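Local coordinates for motility protein B (Helicobacter pylori, PDB 3CYP), which probably forms, together with MotA, the stator of the flagellar motor and links the torque-generating machinery to the cell wall through this periplasmic domain, at residues R65-V69 against N106-E110. Numbering follows the deposited sequence.
Sequences RAYRV and NNRVE
The guanidinium of Arg65 meets Asn107 at its edge, with Asn107 OD1 lying near the guanidinium plane. The two flat groups are steeply inclined, 72° apart, so they do not stack. Arg65 NH1 donates to Asn107 OD1 at 3.0 Å, with an N-H...O angle of 159°. The donor is tilted modestly from the amide plane. With chi2 and chi3 both trans, the Arg65 side chain runs straight out to Asn107. The guanidinium also donates to backbone carbonyls: NE to Ser12 O, NH1 to Phe44 O and, weakly, NH2 to Ala10 O. These partners fix the rotation of the buried guanidinium. Asn107 ND2 donates to Asp46 OD2, so both ends of the amide head are held.

Arg108 points away from the helix. At the edge of its guanidinium, NE and NH2 both grip Glu110 OE1 in a side-on salt bridge, NE at 2.8 Å. Both approach from the same face of the carboxylate plane. Arg108 NH1 donates to Asn106 O at 3.0 Å, and the guanidinium makes a cation-pi contact with Phe44.

This is the OmpA-like, periplasmic C-terminal domain of MotB, probably the part that recognises peptidoglycan. Helix 58-75 packs here on strand 108-114, which lies between strands 5-6 and 38-44 of the mixed sheet. The axes of 65-69 and 108-110 approach to 8.6 Å and cross at -58°.

Val109 points into this interface. Its CG2 sits against Arg65, 3.7 Å from Arg65 CB. Its CG1 lies anti to the backbone N and meets Val69 CG1 tip to tip at 4.1 Å. Val41 and Phe5 touch both valines.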
ATOM      1  N   ARG B  65      -9.543  -5.294   1.441  1.00 13.30           N
ATOM      2  CA  ARG B  65      -9.095  -6.391   2.337  1.00 13.69           C
ATOM      3  C   ARG B  65      -7.585  -6.370   2.574  1.00 12.33           C
ATOM      4  O   ARG B  65      -7.117  -6.381   3.709  1.00 13.56           O
ATOM      5  CB  ARG B  65      -9.509  -7.735   1.824  1.00 13.79           C
ATOM      6  CG  ARG B  65     -11.018  -7.974   1.965  1.00 14.57           C
ATOM      7  CD  ARG B  65     -11.436  -9.242   1.288  1.00 15.60           C
ATOM      8  NE  ARG B  65     -12.834  -9.591   1.594  1.00 16.12           N
ATOM      9  CZ  ARG B  65     -13.564 -10.469   0.909  1.00 15.44           C
ATOM     10  NH1 ARG B  65     -13.059 -11.114  -0.124  1.00 16.28           N
ATOM     11  NH2 ARG B  65     -14.834 -10.728   1.290  1.00 17.93           N
ATOM     12  N   ALA B  66      -6.838  -6.328   1.475  1.00 11.69           N
ATOM     13  CA  ALA B  66      -5.375  -6.362   1.552  1.00 12.25           C
ATOM     14  C   ALA B  66      -4.855  -5.108   2.217  1.00 11.54           C
ATOM     15  O   ALA B  66      -3.980  -5.168   3.091  1.00 12.85           O
ATOM     16  CB  ALA B  66      -4.791  -6.539   0.186  1.00 12.66           C
ATOM     17  N   TYR B  67      -5.365  -3.945   1.802  1.00 13.26           N
ATOM     18  CA  TYR B  67      -4.947  -2.672   2.386  1.00 13.16           C
ATOM     19  C   TYR B  67      -5.176  -2.645   3.913  1.00 12.48           C
ATOM     20  O   TYR B  67      -4.314  -2.266   4.690  1.00 12.36           O
ATOM     21  CB  TYR B  67      -5.686  -1.533   1.679  1.00 14.07           C
ATOM     22  CG  TYR B  67      -5.525  -0.190   2.359  1.00 15.25           C
ATOM     23  CD1 TYR B  67      -4.272   0.399   2.475  1.00 15.67           C
ATOM     24  CD2 TYR B  67      -6.607   0.461   2.940  1.00 16.60           C
ATOM     25  CE1 TYR B  67      -4.095   1.624   3.139  1.00 15.91           C
ATOM     26  CE2 TYR B  67      -6.444   1.705   3.587  1.00 17.18           C
ATOM     27  CZ  TYR B  67      -5.182   2.277   3.658  1.00 16.93           C
ATOM     28  OH  TYR B  67      -4.965   3.511   4.274  1.00 19.75           O
ATOM     29  N   ARG B  68      -6.362  -3.078   4.338  1.00 12.75           N
ATOM     30  CA  ARG B  68      -6.716  -3.068   5.743  1.00 14.40           C
ATOM     31  C   ARG B  68      -5.813  -3.984   6.552  1.00 12.58           C
ATOM     32  O   ARG B  68      -5.376  -3.614   7.621  1.00 13.80           O
ATOM     33  CB  ARG B  68      -8.192  -3.450   5.939  1.00 14.16           C
ATOM     34  CG  ARG B  68      -9.097  -2.273   5.531  1.00 17.44           C
ATOM     35  CD  ARG B  68     -10.564  -2.561   5.582  1.00 20.98           C
ATOM     36  NE  ARG B  68     -10.986  -3.387   6.710  1.00 26.24           N
ATOM     37  CZ  ARG B  68     -11.292  -2.950   7.932  1.00 29.25           C
ATOM     38  NH1 ARG B  68     -11.193  -1.669   8.268  1.00 33.16           N
ATOM     39  NH2 ARG B  68     -11.685  -3.813   8.845  1.00 30.99           N
ATOM     40  N   VAL B  69      -5.519  -5.161   6.020  1.00 12.27           N
ATOM     41  CA  VAL B  69      -4.599  -6.072   6.689  1.00 12.97           C
ATOM     42  C   VAL B  69      -3.239  -5.391   6.785  1.00 12.17           C
ATOM     43  O   VAL B  69      -2.552  -5.429   7.818  1.00 11.85           O
ATOM     44  CB  VAL B  69      -4.527  -7.435   6.019  1.00 12.63           C
ATOM     45  CG1 VAL B  69      -3.310  -8.233   6.536  1.00 13.38           C
ATOM     46  CG2 VAL B  69      -5.848  -8.188   6.319  1.00 12.48           C
ATOM     47  N   ASN B 106     -12.416 -18.539  -0.699  1.00 19.22           N
ATOM     48  CA  ASN B 106     -11.700 -17.634  -1.623  1.00 18.45           C
ATOM     49  C   ASN B 106     -11.650 -16.186  -1.165  1.00 16.86           C
ATOM     50  O   ASN B 106     -10.947 -15.375  -1.749  1.00 16.56           O
ATOM     51  CB  ASN B 106     -12.283 -17.739  -3.046  1.00 18.36           C
ATOM     52  CG  ASN B 106     -12.003 -19.099  -3.702  1.00 18.61           C
ATOM     53  OD1 ASN B 106     -10.959 -19.702  -3.475  1.00 20.47           O
ATOM     54  ND2 ASN B 106     -12.973 -19.622  -4.487  1.00 21.39           N
ATOM     55  N   ASN B 107     -12.404 -15.844  -0.132  1.00 16.07           N
ATOM     56  CA  ASN B 107     -12.435 -14.510   0.417  1.00 16.23           C
ATOM     57  C   ASN B 107     -11.363 -14.431   1.491  1.00 15.39           C
ATOM     58  O   ASN B 107     -11.588 -14.767   2.660  1.00 15.09           O
ATOM     59  CB  ASN B 107     -13.825 -14.219   0.988  1.00 16.39           C
ATOM     60  CG  ASN B 107     -14.853 -14.197  -0.076  1.00 19.16           C
ATOM     61  OD1 ASN B 107     -14.775 -13.379  -0.989  1.00 19.32           O
ATOM     62  ND2 ASN B 107     -15.773 -15.171  -0.053  1.00 17.87           N
ATOM     63  N   ARG B 108     -10.175 -13.992   1.088  1.00 14.97           N
ATOM     64  CA  ARG B 108      -9.016 -14.081   1.984  1.00 14.09           C
ATOM     65  C   ARG B 108      -7.910 -13.128   1.585  1.00 13.55           C
ATOM     66  O   ARG B 108      -7.906 -12.575   0.501  1.00 14.05           O
ATOM     67  CB  ARG B 108      -8.480 -15.525   2.066  1.00 14.12           C
ATOM     68  CG  ARG B 108      -7.438 -15.985   1.043  1.00 16.48           C
ATOM     69  CD  ARG B 108      -7.998 -16.501  -0.198  1.00 16.76           C
ATOM     70  NE  ARG B 108      -6.999 -16.881  -1.206  1.00 16.57           N
ATOM     71  CZ  ARG B 108      -7.279 -16.914  -2.495  1.00 15.20           C
ATOM     72  NH1 ARG B 108      -8.493 -16.628  -2.914  1.00 16.27           N
ATOM     73  NH2 ARG B 108      -6.344 -17.179  -3.382  1.00 15.39           N
ATOM     74  N   VAL B 109      -6.990 -12.954   2.516  1.00 12.11           N
ATOM     75  CA  VAL B 109      -5.740 -12.213   2.272  1.00 12.62           C
ATOM     76  C   VAL B 109      -4.627 -13.207   2.558  1.00 12.88           C
ATOM     77  O   VAL B 109      -4.698 -13.948   3.543  1.00 12.82           O
ATOM     78  CB  VAL B 109      -5.644 -10.962   3.125  1.00 12.35           C
ATOM     79  CG1 VAL B 109      -4.184 -10.452   3.154  1.00 12.50           C
ATOM     80  CG2 VAL B 109      -6.571  -9.910   2.616  1.00 13.74           C
ATOM     81  N   GLU B 110      -3.630 -13.240   1.650  1.00 11.65           N
ATOM     82  CA  GLU B 110      -2.445 -14.113   1.761  1.00 13.60           C
ATOM     83  C   GLU B 110      -1.205 -13.255   1.914  1.00 12.64           C
ATOM     84  O   GLU B 110      -1.126 -12.172   1.312  1.00 13.81           O
ATOM     85  CB  GLU B 110      -2.288 -15.025   0.520  1.00 13.89           C
ATOM     86  CG  GLU B 110      -3.493 -15.934   0.301  1.00 14.86           C
ATOM     87  CD  GLU B 110      -3.385 -16.799  -0.917  1.00 17.45           C
ATOM     88  OE1 GLU B 110      -4.322 -17.599  -1.144  1.00 19.26           O
ATOM     89  OE2 GLU B 110      -2.396 -16.662  -1.687  1.00 19.98           O
TER